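Local atomic coordinates of general stress protein 26 (Bacillus anthracis, PDB entry 3EC6), a protein that is of unknown function but binds flavin-adenine dinucleotide as a dimer and belongs to the pyridoxamine 5'-phosphate oxidase-like flavin-binding proteins. Residues H3-I8 with E38-Y43; L20-V23 with P28-A31; T22-K27 with Q49-T54; K95-N98 with W104-R107. All coordinates share one frame; numbering follows the deposited sequence.

Contact 1: residues H3-I8 with E38-Y43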
# COMPACT_ATOMS: atom_id res chain seq x y z
N HIS A 3 -3.38 -16.21 -21.34
CA HIS A 3 -2.38 -15.16 -21.26
C HIS A 3 -2.07 -14.63 -19.87
O HIS A 3 -1.37 -13.65 -19.78
CB HIS A 3 -2.75 -14.01 -22.17
CG HIS A 3 -2.88 -14.42 -23.59
ND1 HIS A 3 -3.92 -14.03 -24.40
CD2 HIS A 3 -2.09 -15.23 -24.35
CE1 HIS A 3 -3.78 -14.57 -25.60
NE2 HIS A 3 -2.67 -15.30 -25.59
N LEU A 4 -2.58 -15.29 -18.84
CA LEU A 4 -2.40 -14.81 -17.46
C LEU A 4 -0.95 -14.69 -17.05
O LEU A 4 -0.56 -13.66 -16.51
CB LEU A 4 -3.18 -15.67 -16.46
CG LEU A 4 -3.09 -15.25 -14.99
CD1 LEU A 4 -3.72 -13.88 -14.79
CD2 LEU A 4 -3.80 -16.22 -14.12
N LYS A 5 -0.14 -15.74 -17.23
CA LYS A 5 1.27 -15.63 -16.88
C LYS A 5 1.92 -14.51 -17.64
O LYS A 5 2.73 -13.80 -17.10
CB LYS A 5 2.09 -16.90 -17.11
CG LYS A 5 1.88 -17.99 -16.10
CD LYS A 5 2.84 -19.11 -16.38
CE LYS A 5 2.38 -20.36 -15.73
NZ LYS A 5 2.85 -20.42 -14.35
N GLU A 6 1.56 -14.36 -18.91
CA GLU A 6 2.14 -13.27 -19.67
C GLU A 6 1.65 -11.89 -19.19
O GLU A 6 2.45 -10.97 -19.09
CB GLU A 6 1.82 -13.44 -21.16
CG GLU A 6 2.30 -12.29 -21.99
CD GLU A 6 2.27 -12.61 -23.49
OE1 GLU A 6 1.60 -13.59 -23.90
OE2 GLU A 6 2.95 -11.87 -24.24
N LYS A 7 0.36 -11.78 -18.90
CA LYS A 7 -0.23 -10.53 -18.35
C LYS A 7 0.49 -10.15 -17.07
O LYS A 7 0.83 -8.99 -16.86
CB LYS A 7 -1.73 -10.69 -18.05
CG LYS A 7 -2.78 -10.62 -19.24
CD LYS A 7 -4.19 -11.10 -18.74
CE LYS A 7 -5.33 -10.68 -19.67
NZ LYS A 7 -6.59 -11.38 -19.29
N ILE A 8 0.75 -11.15 -16.20
CA ILE A 8 1.47 -10.90 -14.93
C ILE A 8 2.91 -10.51 -15.14
O ILE A 8 3.40 -9.56 -14.56
CB ILE A 8 1.33 -12.13 -13.94
CG1 ILE A 8 -0.14 -12.24 -13.51
CG2 ILE A 8 2.27 -11.93 -12.74
CD1 ILE A 8 -0.48 -13.56 -12.86
N GLU A 38 12.94 -12.48 -10.19
CA GLU A 38 13.42 -13.63 -10.95
C GLU A 38 12.23 -14.51 -11.16
O GLU A 38 11.70 -15.09 -10.22
CB GLU A 38 14.49 -14.33 -10.18
CG GLU A 38 15.81 -13.66 -10.48
CD GLU A 38 16.96 -14.56 -10.15
OE1 GLU A 38 16.76 -15.52 -9.36
OE2 GLU A 38 18.06 -14.31 -10.68
N ASP A 39 11.80 -14.58 -12.41
CA ASP A 39 10.51 -15.19 -12.73
C ASP A 39 9.43 -14.52 -11.85
O ASP A 39 9.27 -13.30 -11.88
CB ASP A 39 10.58 -16.69 -12.57
CG ASP A 39 11.45 -17.34 -13.64
OD1 ASP A 39 11.32 -16.95 -14.83
OD2 ASP A 39 12.26 -18.21 -13.27
N PHE A 40 8.66 -15.31 -11.10
CA PHE A 40 7.57 -14.68 -10.33
C PHE A 40 7.96 -14.35 -8.90
O PHE A 40 7.16 -13.82 -8.14
CB PHE A 40 6.30 -15.58 -10.32
CG PHE A 40 5.69 -15.75 -11.70
CD1 PHE A 40 5.10 -14.67 -12.34
CD2 PHE A 40 5.78 -16.98 -12.35
CE1 PHE A 40 4.58 -14.80 -13.61
CE2 PHE A 40 5.24 -17.13 -13.64
CZ PHE A 40 4.63 -16.04 -14.26
N VAL A 41 9.22 -14.59 -8.57
CA VAL A 41 9.74 -14.26 -7.24
C VAL A 41 10.19 -12.81 -7.22
O VAL A 41 10.97 -12.38 -8.08
CB VAL A 41 10.93 -15.20 -6.84
CG1 VAL A 41 11.53 -14.75 -5.51
CG2 VAL A 41 10.42 -16.68 -6.77
N LEU A 42 9.68 -12.03 -6.26
CA LEU A 42 9.97 -10.58 -6.26
C LEU A 42 11.08 -10.33 -5.24
O LEU A 42 11.25 -11.07 -4.28
CB LEU A 42 8.73 -9.72 -5.88
CG LEU A 42 7.57 -9.92 -6.85
CD1 LEU A 42 6.39 -9.08 -6.36
CD2 LEU A 42 7.93 -9.51 -8.26
N TYR A 43 11.85 -9.27 -5.48
CA TYR A 43 12.93 -8.90 -4.54
C TYR A 43 12.92 -7.38 -4.36
O TYR A 43 12.66 -6.65 -5.32
CB TYR A 43 14.31 -9.25 -5.10
CG TYR A 43 14.58 -10.76 -5.25
CD1 TYR A 43 15.15 -11.48 -4.18
CD2 TYR A 43 14.22 -11.45 -6.41
CE1 TYR A 43 15.40 -12.89 -4.28
CE2 TYR A 43 14.43 -12.83 -6.51
CZ TYR A 43 15.01 -13.53 -5.46
OH TYR A 43 15.23 -14.90 -5.53

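Contact 2: residues L20-V23 with P28-A31. With FAD (flavin-adenine dinucleotide), chain B.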
# COMPACT_ATOMS: atom_id res chain seq x y z
N LEU A 20 4.89 -2.38 -0.61
CA LEU A 20 5.12 -3.59 0.18
C LEU A 20 4.44 -3.40 1.53
O LEU A 20 4.79 -2.45 2.27
CB LEU A 20 6.64 -3.74 0.41
CG LEU A 20 7.07 -4.89 1.34
CD1 LEU A 20 6.62 -6.27 0.79
CD2 LEU A 20 8.62 -4.91 1.56
N SER A 21 3.50 -4.28 1.84
CA SER A 21 2.80 -4.18 3.14
C SER A 21 3.21 -5.36 4.02
O SER A 21 3.37 -6.50 3.57
CB SER A 21 1.30 -4.26 2.90
OG SER A 21 0.95 -3.21 1.99
N THR A 22 3.37 -5.07 5.30
CA THR A 22 3.75 -6.03 6.33
C THR A 22 2.88 -5.80 7.54
O THR A 22 2.03 -4.86 7.56
CB THR A 22 5.23 -5.78 6.77
OG1 THR A 22 5.39 -4.37 7.06
CG2 THR A 22 6.22 -6.19 5.66
N VAL A 23 2.98 -6.71 8.53
CA VAL A 23 2.33 -6.52 9.83
C VAL A 23 3.39 -6.14 10.85
O VAL A 23 4.44 -6.79 10.91
CB VAL A 23 1.64 -7.81 10.29
CG1 VAL A 23 0.97 -7.58 11.68
CG2 VAL A 23 0.64 -8.26 9.27
N PRO A 28 -1.14 -2.93 10.38
CA PRO A 28 -0.58 -2.95 9.03
C PRO A 28 0.39 -1.78 8.80
O PRO A 28 0.25 -0.69 9.37
CB PRO A 28 -1.81 -2.79 8.12
CG PRO A 28 -2.74 -1.87 8.97
CD PRO A 28 -2.43 -2.22 10.47
N HIS A 29 1.38 -2.03 7.96
CA HIS A 29 2.32 -0.98 7.54
C HIS A 29 2.61 -1.17 6.08
O HIS A 29 2.90 -2.29 5.64
CB HIS A 29 3.63 -1.08 8.29
CG HIS A 29 4.60 -0.02 7.87
ND1 HIS A 29 5.49 -0.19 6.83
CD2 HIS A 29 4.78 1.25 8.33
CE1 HIS A 29 6.21 0.91 6.70
NE2 HIS A 29 5.80 1.80 7.60
N SER A 30 2.65 -0.07 5.34
CA SER A 30 2.92 -0.14 3.91
C SER A 30 3.98 0.88 3.55
O SER A 30 4.00 1.97 4.07
CB SER A 30 1.67 0.17 3.11
OG SER A 30 0.73 -0.87 3.24
N ALA A 31 4.82 0.53 2.58
CA ALA A 31 5.88 1.44 2.13
C ALA A 31 6.00 1.30 0.62
O ALA A 31 5.86 0.20 0.06
CB ALA A 31 7.22 1.09 2.80
PA FAD B . 12.28 2.71 8.44
O1A FAD B . 12.95 1.51 9.10
O2A FAD B . 13.25 3.77 7.97
O5B FAD B . 11.30 3.51 9.48
C5B FAD B . 10.48 4.51 8.93
C4B FAD B . 9.08 4.05 9.30
O4B FAD B . 8.89 4.25 10.71
C3B FAD B . 8.05 4.88 8.54
O3B FAD B . 7.52 4.16 7.42
C2B FAD B . 7.06 5.27 9.63
O2B FAD B . 5.99 4.34 9.69
C1B FAD B . 7.85 5.18 10.94
N9A FAD B . 8.45 6.49 11.30
C8A FAD B . 8.78 7.50 10.43
N7A FAD B . 9.29 8.54 11.13
C5A FAD B . 9.29 8.22 12.44
C6A FAD B . 9.70 8.94 13.56
N6A FAD B . 9.91 10.26 13.44
N1A FAD B . 9.57 8.35 14.80
C2A FAD B . 9.05 7.06 14.92
N3A FAD B . 8.64 6.35 13.80
C4A FAD B . 8.77 6.93 12.57
N1 FAD B . 13.46 2.25 0.47
C2 FAD B . 14.25 1.14 0.30
O2 FAD B . 14.93 0.81 1.28
N3 FAD B . 14.25 0.43 -0.88
C4 FAD B . 13.47 0.84 -1.94
O4 FAD B . 13.48 0.18 -3.02
C4X FAD B . 12.70 2.01 -1.81
N5 FAD B . 11.93 2.43 -2.89
C5X FAD B . 11.18 3.59 -2.74
C6 FAD B . 10.43 4.00 -3.86
C7 FAD B . 9.65 5.15 -3.70
C7M FAD B . 8.85 5.61 -4.90
C8 FAD B . 9.61 5.85 -2.48
C8M FAD B . 8.75 7.09 -2.28
C9 FAD B . 10.33 5.39 -1.37
C9A FAD B . 11.14 4.25 -1.50
N10 FAD B . 11.87 3.79 -0.42
C10 FAD B . 12.68 2.67 -0.59
C1' FAD B . 11.78 4.37 0.96
C2' FAD B . 10.81 3.62 1.88
O2' FAD B . 9.49 3.63 1.35
C3' FAD B . 10.77 4.37 3.22
O3' FAD B . 12.12 4.42 3.70
C4' FAD B . 9.87 3.68 4.23
O4' FAD B . 9.60 4.52 5.39
C5' FAD B . 10.50 2.36 4.69
O5' FAD B . 9.67 1.77 5.68
P FAD B . 10.46 1.11 6.92
O1P FAD B . 9.50 0.76 8.05
O2P FAD B . 11.42 0.04 6.49
O3P FAD B . 11.28 2.44 7.25

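Contact 3: residues T22-K27 with Q49-T54. With FAD (flavin-adenine dinucleotide), chain B.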
# COMPACT_ATOMS: atom_id res chain seq x y z
N THR A 22 3.37 -5.07 5.30
CA THR A 22 3.75 -6.03 6.33
C THR A 22 2.88 -5.80 7.54
O THR A 22 2.03 -4.86 7.56
CB THR A 22 5.23 -5.78 6.77
OG1 THR A 22 5.39 -4.37 7.06
CG2 THR A 22 6.22 -6.19 5.66
N VAL A 23 2.98 -6.71 8.53
CA VAL A 23 2.33 -6.52 9.83
C VAL A 23 3.39 -6.14 10.85
O VAL A 23 4.44 -6.79 10.91
CB VAL A 23 1.64 -7.81 10.29
CG1 VAL A 23 0.97 -7.58 11.68
CG2 VAL A 23 0.64 -8.26 9.27
N ARG A 24 3.12 -5.09 11.63
CA ARG A 24 4.10 -4.43 12.53
C ARG A 24 3.36 -4.29 13.83
O ARG A 24 2.49 -3.42 13.99
CB ARG A 24 4.50 -3.03 12.01
CG ARG A 24 5.47 -2.26 12.96
CD ARG A 24 6.15 -1.06 12.32
NE ARG A 24 6.84 -1.46 11.12
CZ ARG A 24 7.36 -0.64 10.20
NH1 ARG A 24 7.32 0.68 10.35
NH2 ARG A 24 7.95 -1.18 9.15
N ASN A 25 3.68 -5.17 14.76
CA ASN A 25 3.04 -5.11 16.08
C ASN A 25 1.52 -5.20 15.99
O ASN A 25 0.79 -4.39 16.61
CB ASN A 25 3.45 -3.80 16.76
CG ASN A 25 4.88 -3.80 17.18
OD1 ASN A 25 5.40 -4.82 17.64
ND2 ASN A 25 5.54 -2.66 17.00
N ASP A 26 1.03 -6.13 15.16
CA ASP A 26 -0.40 -6.37 15.04
C ASP A 26 -1.15 -5.18 14.36
O ASP A 26 -2.35 -4.97 14.53
CB ASP A 26 -0.93 -6.65 16.44
CG ASP A 26 -2.17 -7.51 16.45
OD1 ASP A 26 -2.51 -8.11 15.41
OD2 ASP A 26 -2.82 -7.59 17.53
N LYS A 27 -0.41 -4.40 13.58
CA LYS A 27 -1.00 -3.31 12.79
C LYS A 27 -0.38 -3.36 11.40
O LYS A 27 0.75 -3.84 11.24
CB LYS A 27 -0.66 -1.96 13.42
CG LYS A 27 -1.15 -1.85 14.85
CD LYS A 27 -0.88 -0.47 15.39
CE LYS A 27 0.52 0.01 15.19
NZ LYS A 27 0.72 1.27 16.01
N GLN A 49 18.81 -2.67 8.60
CA GLN A 49 18.20 -2.17 9.83
C GLN A 49 16.77 -1.63 9.66
O GLN A 49 16.19 -1.11 10.63
CB GLN A 49 19.10 -1.12 10.48
CG GLN A 49 20.51 -1.59 10.82
CD GLN A 49 20.52 -2.88 11.64
OE1 GLN A 49 21.40 -3.72 11.45
NE2 GLN A 49 19.56 -3.04 12.55
N SER A 50 16.22 -1.77 8.46
CA SER A 50 14.86 -1.34 8.15
C SER A 50 13.83 -1.98 9.06
O SER A 50 13.94 -3.15 9.41
CB SER A 50 14.54 -1.71 6.70
OG SER A 50 15.15 -0.77 5.87
N LYS A 51 12.83 -1.19 9.44
CA LYS A 51 11.72 -1.74 10.21
C LYS A 51 10.97 -2.80 9.41
O LYS A 51 10.43 -3.70 10.00
CB LYS A 51 10.79 -0.65 10.74
CG LYS A 51 11.37 0.17 11.88
CD LYS A 51 10.44 1.39 12.11
CE LYS A 51 11.13 2.56 12.82
NZ LYS A 51 11.51 2.19 14.21
N LYS A 52 10.97 -2.70 8.08
CA LYS A 52 10.30 -3.75 7.28
C LYS A 52 11.00 -5.08 7.51
O LYS A 52 10.37 -6.11 7.53
CB LYS A 52 10.34 -3.43 5.79
CG LYS A 52 9.68 -2.13 5.41
CD LYS A 52 8.19 -2.10 5.80
CE LYS A 52 7.28 -2.29 4.66
NZ LYS A 52 5.88 -2.34 5.13
N ILE A 53 12.31 -5.04 7.71
CA ILE A 53 13.02 -6.26 8.02
C ILE A 53 12.62 -6.79 9.38
O ILE A 53 12.40 -7.98 9.53
CB ILE A 53 14.57 -6.07 7.93
CG1 ILE A 53 15.03 -5.56 6.54
CG2 ILE A 53 15.30 -7.35 8.36
CD1 ILE A 53 14.74 -6.44 5.37
N THR A 54 12.51 -5.92 10.41
CA THR A 54 12.01 -6.36 11.70
C THR A 54 10.58 -6.90 11.64
O THR A 54 10.27 -7.88 12.33
CB THR A 54 12.08 -5.19 12.71
OG1 THR A 54 13.44 -4.74 12.73
CG2 THR A 54 11.67 -5.63 14.14
PA FAD B . 12.28 2.71 8.44
O1A FAD B . 12.95 1.51 9.10
O2A FAD B . 13.25 3.77 7.97
O5B FAD B . 11.30 3.51 9.48
C5B FAD B . 10.48 4.51 8.93
C4B FAD B . 9.08 4.05 9.30
O4B FAD B . 8.89 4.25 10.71
C3B FAD B . 8.05 4.88 8.54
O3B FAD B . 7.52 4.16 7.42
C2B FAD B . 7.06 5.27 9.63
O2B FAD B . 5.99 4.34 9.69
C1B FAD B . 7.85 5.18 10.94
N9A FAD B . 8.45 6.49 11.30
C8A FAD B . 8.78 7.50 10.43
N7A FAD B . 9.29 8.54 11.13
C5A FAD B . 9.29 8.22 12.44
C6A FAD B . 9.70 8.94 13.56
N6A FAD B . 9.91 10.26 13.44
N1A FAD B . 9.57 8.35 14.80
C2A FAD B . 9.05 7.06 14.92
N3A FAD B . 8.64 6.35 13.80
C4A FAD B . 8.77 6.93 12.57
N1 FAD B . 13.46 2.25 0.47
C2 FAD B . 14.25 1.14 0.30
O2 FAD B . 14.93 0.81 1.28
N3 FAD B . 14.25 0.43 -0.88
C4 FAD B . 13.47 0.84 -1.94
O4 FAD B . 13.48 0.18 -3.02
C4X FAD B . 12.70 2.01 -1.81
N5 FAD B . 11.93 2.43 -2.89
C5X FAD B . 11.18 3.59 -2.74
C6 FAD B . 10.43 4.00 -3.86
C7 FAD B . 9.65 5.15 -3.70
C7M FAD B . 8.85 5.61 -4.90
C8 FAD B . 9.61 5.85 -2.48
C8M FAD B . 8.75 7.09 -2.28
C9 FAD B . 10.33 5.39 -1.37
C9A FAD B . 11.14 4.25 -1.50
N10 FAD B . 11.87 3.79 -0.42
C10 FAD B . 12.68 2.67 -0.59
C1' FAD B . 11.78 4.37 0.96
C2' FAD B . 10.81 3.62 1.88
O2' FAD B . 9.49 3.63 1.35
C3' FAD B . 10.77 4.37 3.22
O3' FAD B . 12.12 4.42 3.70
C4' FAD B . 9.87 3.68 4.23
O4' FAD B . 9.60 4.52 5.39
C5' FAD B . 10.50 2.36 4.69
O5' FAD B . 9.67 1.77 5.68
P FAD B . 10.46 1.11 6.92
O1P FAD B . 9.50 0.76 8.05
O2P FAD B . 11.42 0.04 6.49
O3P FAD B . 11.28 2.44 7.25

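Contact 4: residues K95-N98 with W104-R107. With FAD (flavin-adenine dinucleotide), chain B.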
# COMPACT_ATOMS: atom_id res chain seq x y z
N LYS A 95 23.18 -8.22 -9.29
CA LYS A 95 22.28 -8.22 -10.45
C LYS A 95 21.32 -7.04 -10.42
O LYS A 95 21.13 -6.34 -11.42
CB LYS A 95 21.53 -9.56 -10.53
CG LYS A 95 20.56 -9.68 -11.69
CD LYS A 95 19.97 -11.12 -11.73
CE LYS A 95 18.83 -11.21 -12.71
NZ LYS A 95 18.56 -12.69 -12.96
N PHE A 96 20.75 -6.78 -9.26
CA PHE A 96 19.68 -5.79 -9.14
C PHE A 96 20.23 -4.41 -8.81
O PHE A 96 19.46 -3.46 -8.86
CB PHE A 96 18.63 -6.22 -8.08
CG PHE A 96 17.98 -7.52 -8.42
CD1 PHE A 96 17.57 -7.76 -9.72
CD2 PHE A 96 17.75 -8.46 -7.41
CE1 PHE A 96 16.93 -8.97 -10.05
CE2 PHE A 96 17.12 -9.69 -7.73
CZ PHE A 96 16.74 -9.94 -9.03
N TRP A 97 21.51 -4.31 -8.44
CA TRP A 97 22.06 -3.01 -8.04
C TRP A 97 21.86 -1.96 -9.13
O TRP A 97 22.04 -2.24 -10.31
CB TRP A 97 23.55 -3.10 -7.66
CG TRP A 97 24.03 -1.70 -7.37
CD1 TRP A 97 24.72 -0.88 -8.22
CD2 TRP A 97 23.80 -0.95 -6.15
NE1 TRP A 97 24.93 0.34 -7.60
CE2 TRP A 97 24.39 0.32 -6.33
CE3 TRP A 97 23.19 -1.24 -4.92
CZ2 TRP A 97 24.35 1.31 -5.34
CZ3 TRP A 97 23.17 -0.25 -3.92
CH2 TRP A 97 23.76 1.01 -4.15
N ASN A 98 21.51 -0.74 -8.75
CA ASN A 98 21.43 0.37 -9.72
C ASN A 98 21.48 1.66 -8.94
O ASN A 98 21.28 1.64 -7.70
CB ASN A 98 20.18 0.28 -10.59
CG ASN A 98 18.93 0.50 -9.82
OD1 ASN A 98 18.46 1.64 -9.66
ND2 ASN A 98 18.40 -0.58 -9.23
N TRP A 104 19.38 5.00 -0.44
CA TRP A 104 19.25 4.22 0.81
C TRP A 104 20.47 3.37 1.16
O TRP A 104 20.55 2.89 2.29
CB TRP A 104 18.02 3.30 0.73
CG TRP A 104 16.80 4.10 0.37
CD1 TRP A 104 16.11 4.99 1.17
CD2 TRP A 104 16.16 4.12 -0.90
NE1 TRP A 104 15.05 5.54 0.45
CE2 TRP A 104 15.08 5.05 -0.83
CE3 TRP A 104 16.40 3.46 -2.11
CZ2 TRP A 104 14.23 5.31 -1.94
CZ3 TRP A 104 15.56 3.72 -3.23
CH2 TRP A 104 14.49 4.65 -3.12
N LEU A 105 21.39 3.17 0.18
CA LEU A 105 22.54 2.25 0.29
C LEU A 105 23.72 2.86 -0.43
O LEU A 105 23.52 3.65 -1.36
CB LEU A 105 22.16 0.90 -0.35
CG LEU A 105 21.03 0.14 0.36
CD1 LEU A 105 20.61 -0.97 -0.65
CD2 LEU A 105 21.56 -0.41 1.71
N LEU A 106 24.94 2.54 0.02
CA LEU A 106 26.14 3.19 -0.54
C LEU A 106 26.58 2.69 -1.93
O LEU A 106 27.06 3.50 -2.75
CB LEU A 106 27.31 3.10 0.42
CG LEU A 106 27.09 3.90 1.70
CD1 LEU A 106 28.06 3.46 2.77
CD2 LEU A 106 27.17 5.45 1.50
N ARG A 107 26.50 1.38 -2.13
CA ARG A 107 27.15 0.69 -3.26
C ARG A 107 26.79 -0.79 -3.12
O ARG A 107 26.32 -1.20 -2.06
CB ARG A 107 28.66 0.90 -3.18
CG ARG A 107 29.28 0.39 -1.84
CD ARG A 107 30.81 0.66 -1.77
NE ARG A 107 31.07 2.08 -2.04
CZ ARG A 107 31.09 3.00 -1.10
NH1 ARG A 107 30.93 2.65 0.17
NH2 ARG A 107 31.27 4.27 -1.42
PA FAD B . 12.28 2.71 8.44
O1A FAD B . 12.95 1.51 9.10
O2A FAD B . 13.25 3.77 7.97
O5B FAD B . 11.30 3.51 9.48
C5B FAD B . 10.48 4.51 8.93
C4B FAD B . 9.08 4.05 9.30
O4B FAD B . 8.89 4.25 10.71
C3B FAD B . 8.05 4.88 8.54
O3B FAD B . 7.52 4.16 7.42
C2B FAD B . 7.06 5.27 9.63
O2B FAD B . 5.99 4.34 9.69
C1B FAD B . 7.85 5.18 10.94
N9A FAD B . 8.45 6.49 11.30
C8A FAD B . 8.78 7.50 10.43
N7A FAD B . 9.29 8.54 11.13
C5A FAD B . 9.29 8.22 12.44
C6A FAD B . 9.70 8.94 13.56
N6A FAD B . 9.91 10.26 13.44
N1A FAD B . 9.57 8.35 14.80
C2A FAD B . 9.05 7.06 14.92
N3A FAD B . 8.64 6.35 13.80
C4A FAD B . 8.77 6.93 12.57
N1 FAD B . 13.46 2.25 0.47
C2 FAD B . 14.25 1.14 0.30
O2 FAD B . 14.93 0.81 1.28
N3 FAD B . 14.25 0.43 -0.88
C4 FAD B . 13.47 0.84 -1.94
O4 FAD B . 13.48 0.18 -3.02
C4X FAD B . 12.70 2.01 -1.81
N5 FAD B . 11.93 2.43 -2.89
C5X FAD B . 11.18 3.59 -2.74
C6 FAD B . 10.43 4.00 -3.86
C7 FAD B . 9.65 5.15 -3.70
C7M FAD B . 8.85 5.61 -4.90
C8 FAD B . 9.61 5.85 -2.48
C8M FAD B . 8.75 7.09 -2.28
C9 FAD B . 10.33 5.39 -1.37
C9A FAD B . 11.14 4.25 -1.50
N10 FAD B . 11.87 3.79 -0.42
C10 FAD B . 12.68 2.67 -0.59
C1' FAD B . 11.78 4.37 0.96
C2' FAD B . 10.81 3.62 1.88
O2' FAD B . 9.49 3.63 1.35
C3' FAD B . 10.77 4.37 3.22
O3' FAD B . 12.12 4.42 3.70
C4' FAD B . 9.87 3.68 4.23
O4' FAD B . 9.60 4.52 5.39
C5' FAD B . 10.50 2.36 4.69
O5' FAD B . 9.67 1.77 5.68
P FAD B . 10.46 1.11 6.92
O1P FAD B . 9.50 0.76 8.05
O2P FAD B . 11.42 0.04 6.49
O3P FAD B . 11.28 2.44 7.25

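Contact 1: residues H3-I8 with E38-Y43
Ile8 and Phe40 mark the closest backbone approach, their CA atoms 8.5 Å apart; the first turns of helix 4-13 and the hairpin tip at 38-43 are too far apart for backbone to meet backbone, so the contact is made by side chains, chiefly the Phe40 ring. The tip is a type II' turn from Glu38 to Val41, in which Asp39 takes the positive-phi second position (phi 52°) and Phe40 the third. It is closed by Val41 N to Glu38 O at 3.0 Å and, in return, by Glu38 N to Val41 O at 2.9 Å. On the other side His3 is the N-cap residue of the helix.

Phe40 carries the contact. With CG anti to its carbonyl carbon (chi1 -65°), the ring reaches off the turn to the helix and fits between Lys5 and Ile8, one turn apart. Ile8 brings its CG2 methyl to CE1 of Phe40 at 3.8 Å, an apolar contact. Lys5 offers its aliphatic chain, CG lying 3.8 Å from CZ of Phe40. Both side chains cross the phenylalanine roughly at right angles. The lysine end of the contact faces outward, the isoleucine end is buried.

Further along the same helix, Thr9 and Ile12 also touch Phe40, and Ile12 reaches Leu42. Behind the helix, Ile8 packs on Ile123 of strand 113-126 and on Leu137 of strand 135-138.

Contact 2: residues L20-V23 with P28-A31
Leu20-Val23 and Pro28-Ala31 run antiparallel (156° between their directions) as the two arms of a beta hairpin, with hydrogen-bonded pairs Leu20-Ala31 and Thr22-His29. Thr22 N to His29 O (2.8 Å) and Leu20 N to Ala31 O are the straighter two of the four bonds. Pro28, which has no N-H to give, sits in the non-hydrogen-bonded pair with Val23.

Ser21 and Ser30 face each other on the side shared with Val23 and Pro28, their OG atoms 2.7 Å apart and hydrogen-bonded. These hydroxyls also bond to Ser30 and Ser21 of the second subunit, making a serine cluster at the dimer interface, although Ser30 was modelled in two conformers and the details are less certain. Thr22 and His29 lie side by side on the other face. His29 CG is anti to the backbone N (chi1 180°), which extends the imidazole toward the FAD. There NE2 donates to the adenosine ribose O3B of FAD at 2.9 Å, nearly in the ring plane, with a weak 3.3 Å bond to O2B.

ND1 of His29 is hydrogen-bonded to Lys52 NZ. A lysine at ND1 is consistent with the imidazole proton sitting on NE2, where the ribose of this split-barrel flavin protein can take it.

Contact 3: residues T22-K27 with Q49-T54
Lys52 NZ reaches Thr22 OG1 at 2.8 Å, and this is the tight, buried end where strand 17-24 meets the start of helix 51-58. The lysine chain is folded at chi2 (-60°) and again at chi3 (-104°), which turns the amine back to the strand. There it also bonds to Leu20 O and His29 ND1, so three acceptors grip it, while Asp55 OD2 holds the same threonine hydroxyl.

Next to it lies Arg24, extended from the strand and bent at chi3. Lys51 CB sits 3.2 Å above one face of its guanidinium, toward the rim. At the edge, Lys52 CD is 3.5 Å from Arg24 NH2. The same NH2 donates to FAD O1P at 2.7 Å, with NH1 adding a weak bond, and NE pairs with Asp55 OD1, which fixes the rotation of the group.

The contact is looser outward. Beyond CB the Lys51 chain passes Arg24 NH1 and its end leads off along the adenosine ribose, and the tight turn at Asn25 and Asp26 is exposed.

FAD's diphosphate lies at the first turn of the helix: Lys51 N donates to O1A at 2.7 Å (169°) and Lys52 N to O2P at 3.2 Å. Ser50 is the N-cap residue, yet its side chain makes no capping bond. The helix start and the guanidinium would together offset the phosphate charge, and Asp55 probably balances the neighbouring cations.

Contact 4: residues K95-N98 with W104-R107
Trp97 lays its indole on the backbone of Arg107: the carbonyl carbon of Arg107 stands 3.6 Å above one face, toward the rim, and CH2 of Trp97 comes within 3.4 Å of Arg107 N. Leu105 meets the same indole differently. Its O lies at the ring edge, in plane, 3.8 Å from CH2 of Trp97, while its CB packs against CZ3 of Trp97 at 3.9 Å. CG of Trp97 is anti to the backbone N (chi1 176°), sending the ring out from the end of helix 90-96 across the returning chain. Lys102 and Pro108 add to its surroundings.

One segment ends helix 90-96 and the other lies in the loop between that helix and strand 113-126 of the split barrel, where it brings Trp104 to the flavin. That indole lies over the isoalloxazine, with FAD C10 3.3 Å above its plane and CZ2 of Trp104 3.2 Å from N10 of FAD.

Further out, polar bonds shape the loop. Asn98 folds back so that ND2 donates to Phe96 O at 3.1 Å, the carbonyl lying near its amide plane, and OD1 accepts from Ser100 N. Leu106 is held at both backbone atoms, its N by Asp110 OD2 and its O by Lys102 NZ. Leu105 packs on Tyr113 at the start of strand 113-126, and Phe96 settles against Phe36 and Tyr43.

How the contacts relate
Contact 2 is the buried one, strand to strand and rich in backbone bonds. Contacts 1, 3 and 4 are only partly buried. Contact 3 shares Thr22 and Val23 with contact 2 but turns from sheet to helix and from hydroxyls to cations, with Lys52 joining the two. Both border FAD and the second subunit. Contacts 1 and 4 lie clear of that subunit and rest on aromatic rings rather than on hydrogen bonds between their segments. They touch each other through the Glu38-Lys95 salt bridge and Tyr43 against Phe96. Contact 4 reaches the flavin ring of FAD, contact 3 its diphosphate and contact 2 its adenosine ribose, whereas the side chain of Ile8 in contact 1 lies about 12 Å from a bound FAD.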